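Local atomic coordinates of Rep (Escherichia coli, PDB entry 3VW4), a protein that binds the replication origin of plasmid ColE2-P9 through this DNA-binding domain and unwinds the duplex as an initiator-primase. Residues 15-20 and 40-45. Residues are numbered along the deposited sequence; the frame is centred on the assembly and turned at random.
Sequences EKVRKW and IQRVEM. With nucleotides of chain D; nucleotides of chain C.
Arg42 lays its guanidinium flat on the indole of Trp20, a cation-pi stack with the planes 18° apart and the two centres 3.8 Å from each other. The overlap falls on the pyrrole side of the indole: Arg42 NH1 lies over CD1 and NE1, while its CD covers the five-membered ring. Arg42 CB reaches Trp20 CZ3 on the benzo rim. With CG anti to the backbone N (chi1 -179°), the Arg42 chain leaves its helix toward Trp20, and bends at chi2 and chi3 turn it along the ring. Met45 CE covers the other face of the Arg42 guanidinium, 3.6 Å above its plane, so the cation lies between a thioether methyl and an indole.

This closely stacked pair is nevertheless partly exposed, and exposed Gln41 and Met45 mark the solvent side. The buried side belongs to two valines in ordinary van der Waals contact. Val17 CG2 rests 3.9 Å from Val43 CG2 and also meets the Arg42 backbone and CG. Here the two segments come nearest, Val17 and Val43 having their CA atoms 6.3 Å apart. No hydrogen bond joins them.

The outer side of 15-20 faces the origin DNA. Glu15 holds the Arg18 guanidinium side-on in a salt bridge, NH2 to OE1 at 2.8 Å and NE to OE2 at 3.0 Å. This grip, together with a bond from NH1 to Tyr22, orients the group, one face of which lies against the sugar of DA2 of chain D, the Lys19 side chain lying over the opposite face.

The contact joins two helices of the all-helical DNA-binding domain, in the part matching the Primase C-terminal 1 family. Segments 15-20 and 40-45 cross at 137°, nearer antiparallel than parallel, their axes 9.7 Å apart; helix 56-73 packs against them through Ile66 on Val17 and Ile62 on Val43, and Val39 and Tyr46 of helix 32-49 also touch Val17.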
loop_
_atom_site.group_PDB
_atom_site.type_symbol
_atom_site.label_atom_id
_atom_site.label_comp_id
_atom_site.label_asym_id
_atom_site.label_seq_id
_atom_site.Cartn_x
_atom_site.Cartn_y
_atom_site.Cartn_z
ATOM N N GLU A 15 -12.215 11.304 7.747
ATOM C CA GLU A 15 -10.889 10.638 7.993
ATOM C C GLU A 15 -10.955 9.136 7.745
ATOM O O GLU A 15 -10.091 8.602 7.081
ATOM C CB GLU A 15 -10.385 10.904 9.450
ATOM C CG GLU A 15 -9.939 12.313 9.695
ATOM C CD GLU A 15 -8.643 12.589 8.957
ATOM O OE1 GLU A 15 -7.640 11.867 9.258
ATOM O OE2 GLU A 15 -8.609 13.494 8.085
ATOM N N LYS A 16 -11.942 8.449 8.343
ATOM C CA LYS A 16 -12.149 7.009 8.157
ATOM C C LYS A 16 -12.210 6.660 6.673
ATOM O O LYS A 16 -11.352 5.988 6.153
ATOM C CB LYS A 16 -13.474 6.620 8.786
ATOM C CG LYS A 16 -13.330 5.824 10.034
ATOM C CD LYS A 16 -12.921 4.420 9.691
ATOM C CE LYS A 16 -13.136 3.492 10.892
ATOM N NZ LYS A 16 -11.859 3.176 11.628
ATOM N N VAL A 17 -13.208 7.175 5.996
ATOM C CA VAL A 17 -13.448 6.852 4.629
ATOM C C VAL A 17 -12.286 7.262 3.658
ATOM O O VAL A 17 -12.012 6.560 2.658
ATOM C CB VAL A 17 -14.798 7.475 4.198
ATOM C CG1 VAL A 17 -15.012 7.431 2.705
ATOM C CG2 VAL A 17 -15.934 6.789 4.896
ATOM N N ARG A 18 -11.608 8.389 3.898
ATOM C CA ARG A 18 -10.636 8.786 2.893
ATOM C C ARG A 18 -9.510 7.752 2.863
ATOM O O ARG A 18 -8.974 7.424 1.832
ATOM C CB ARG A 18 -10.174 10.249 3.101
ATOM C CG ARG A 18 -9.083 10.463 4.143
ATOM C CD ARG A 18 -8.751 11.924 4.250
ATOM N NE ARG A 18 -8.087 12.135 5.501
ATOM C CZ ARG A 18 -6.770 12.073 5.661
ATOM N NH1 ARG A 18 -5.961 11.805 4.626
ATOM N NH2 ARG A 18 -6.278 12.263 6.860
ATOM N N LYS A 19 -9.224 7.188 4.017
ATOM C CA LYS A 19 -8.124 6.251 4.139
ATOM C C LYS A 19 -8.475 4.936 3.454
ATOM O O LYS A 19 -7.593 4.243 2.901
ATOM C CB LYS A 19 -7.744 5.999 5.603
ATOM C CG LYS A 19 -6.475 6.713 6.112
ATOM C CD LYS A 19 -6.856 7.961 6.944
ATOM C CE LYS A 19 -6.077 8.127 8.297
ATOM N NZ LYS A 19 -4.599 8.468 8.158
ATOM N N TRP A 20 -9.767 4.605 3.518
ATOM C CA TRP A 20 -10.298 3.395 2.919
ATOM C C TRP A 20 -10.293 3.566 1.408
ATOM O O TRP A 20 -9.734 2.756 0.716
ATOM C CB TRP A 20 -11.675 3.141 3.471
ATOM C CG TRP A 20 -12.519 2.239 2.579
ATOM C CD1 TRP A 20 -12.654 0.845 2.635
ATOM C CD2 TRP A 20 -13.352 2.643 1.451
ATOM N NE1 TRP A 20 -13.488 0.427 1.675
ATOM C CE2 TRP A 20 -13.957 1.433 0.949
ATOM C CE3 TRP A 20 -13.652 3.836 0.866
ATOM C CZ2 TRP A 20 -14.800 1.431 -0.112
ATOM C CZ3 TRP A 20 -14.516 3.837 -0.217
ATOM C CH2 TRP A 20 -15.050 2.633 -0.727
ATOM N N ILE A 40 -19.835 7.408 -1.104
ATOM C CA ILE A 40 -20.986 7.795 -0.313
ATOM C C ILE A 40 -21.535 6.614 0.471
ATOM O O ILE A 40 -21.829 6.725 1.625
ATOM C CB ILE A 40 -22.107 8.339 -1.202
ATOM C CG1 ILE A 40 -21.599 9.591 -1.912
ATOM C CG2 ILE A 40 -23.390 8.580 -0.400
ATOM C CD1 ILE A 40 -22.660 10.169 -2.859
ATOM N N GLN A 41 -21.631 5.465 -0.169
ATOM C CA GLN A 41 -22.200 4.324 0.495
ATOM C C GLN A 41 -21.323 3.864 1.681
ATOM O O GLN A 41 -21.824 3.533 2.752
ATOM C CB GLN A 41 -22.399 3.294 -0.532
ATOM C CG GLN A 41 -22.707 1.935 -0.046
ATOM C CD GLN A 41 -23.227 1.086 -1.199
ATOM O OE1 GLN A 41 -24.453 0.938 -1.341
ATOM N NE2 GLN A 41 -22.300 0.553 -2.070
ATOM N N ARG A 42 -20.013 3.977 1.524
ATOM C CA ARG A 42 -19.131 3.732 2.650
ATOM C C ARG A 42 -19.223 4.814 3.769
ATOM O O ARG A 42 -19.105 4.500 4.968
ATOM C CB ARG A 42 -17.710 3.454 2.225
ATOM C CG ARG A 42 -16.901 3.193 3.452
ATOM C CD ARG A 42 -15.898 2.062 3.352
ATOM N NE ARG A 42 -16.464 0.749 3.195
ATOM C CZ ARG A 42 -15.919 -0.356 3.686
ATOM N NH1 ARG A 42 -14.821 -0.298 4.411
ATOM N NH2 ARG A 42 -16.487 -1.528 3.478
ATOM N N VAL A 43 -19.540 6.040 3.390
ATOM C CA VAL A 43 -19.762 7.068 4.379
ATOM C C VAL A 43 -21.039 6.726 5.129
ATOM O O VAL A 43 -21.077 6.854 6.370
ATOM C CB VAL A 43 -19.878 8.506 3.807
ATOM C CG1 VAL A 43 -20.085 9.490 4.949
ATOM C CG2 VAL A 43 -18.651 8.911 2.994
ATOM N N GLU A 44 -22.067 6.281 4.417
ATOM C CA GLU A 44 -23.289 5.851 5.084
ATOM C C GLU A 44 -23.103 4.641 6.033
ATOM O O GLU A 44 -23.773 4.538 7.033
ATOM C CB GLU A 44 -24.393 5.613 4.067
ATOM C CG GLU A 44 -24.891 6.932 3.599
ATOM C CD GLU A 44 -25.764 6.896 2.350
ATOM O OE1 GLU A 44 -25.782 5.894 1.541
ATOM O OE2 GLU A 44 -26.470 7.932 2.141
ATOM N N MET A 45 -22.181 3.744 5.748
ATOM C CA MET A 45 -22.111 2.607 6.604
ATOM C C MET A 45 -21.490 3.031 7.939
ATOM O O MET A 45 -21.975 2.628 9.000
ATOM C CB MET A 45 -21.381 1.414 5.936
ATOM C CG MET A 45 -21.042 0.245 6.837
ATOM S SD MET A 45 -19.550 -0.579 6.203
ATOM C CE MET A 45 -18.289 0.734 6.330
ATOM P P DA D 2 -5.454 18.871 3.741
ATOM O OP1 DA D 2 -4.586 19.255 4.841
ATOM O OP2 DA D 2 -5.389 19.509 2.377
ATOM O "O5'" DA D 2 -5.120 17.299 3.579
ATOM C "C5'" DA D 2 -5.454 16.286 4.568
ATOM C "C4'" DA D 2 -5.090 14.901 4.051
ATOM O "O4'" DA D 2 -6.119 14.333 3.188
ATOM C "C3'" DA D 2 -3.836 14.808 3.196
ATOM O "O3'" DA D 2 -3.481 13.455 3.199
ATOM C "C2'" DA D 2 -4.380 15.176 1.826
ATOM C "C1'" DA D 2 -5.746 14.503 1.816
ATOM N N9 DA D 2 -6.855 15.183 1.146
ATOM C C8 DA D 2 -7.078 16.507 0.883
ATOM N N7 DA D 2 -8.226 16.742 0.289
ATOM C C5 DA D 2 -8.829 15.495 0.224
ATOM C C6 DA D 2 -10.092 15.075 -0.222
ATOM N N6 DA D 2 -11.007 15.891 -0.760
ATOM N N1 DA D 2 -10.376 13.757 -0.146
ATOM C C2 DA D 2 -9.447 12.929 0.337
ATOM N N3 DA D 2 -8.242 13.206 0.816
ATOM C C4 DA D 2 -7.998 14.525 0.745
ATOM P P DT C 20 -1.919 2.857 8.223
ATOM O OP1 DT C 20 -1.615 2.458 6.815
ATOM O OP2 DT C 20 -3.322 3.155 8.589
ATOM O "O5'" DT C 20 -1.382 1.741 9.238
ATOM C "C5'" DT C 20 -0.520 0.642 8.825
ATOM C "C4'" DT C 20 -1.318 -0.500 8.230
ATOM O "O4'" DT C 20 -2.723 -0.169 8.229
ATOM C "C3'" DT C 20 -0.975 -0.826 6.779
ATOM O "O3'" DT C 20 -0.038 -1.902 6.746
ATOM C "C2'" DT C 20 -2.288 -1.314 6.191
ATOM C "C1'" DT C 20 -3.374 -0.849 7.166
ATOM N N1 DT C 20 -4.419 0.056 6.602
ATOM C C2 DT C 20 -5.691 -0.013 7.137
ATOM O O2 DT C 20 -5.988 -0.757 8.061
ATOM N N3 DT C 20 -6.606 0.834 6.553
ATOM C C4 DT C 20 -6.384 1.721 5.512
ATOM O O4 DT C 20 -7.304 2.423 5.100
ATOM C C5 DT C 20 -5.028 1.739 4.995
ATOM C C7 DT C 20 -4.691 2.666 3.866
ATOM C C6 DT C 20 -4.127 0.921 5.562
#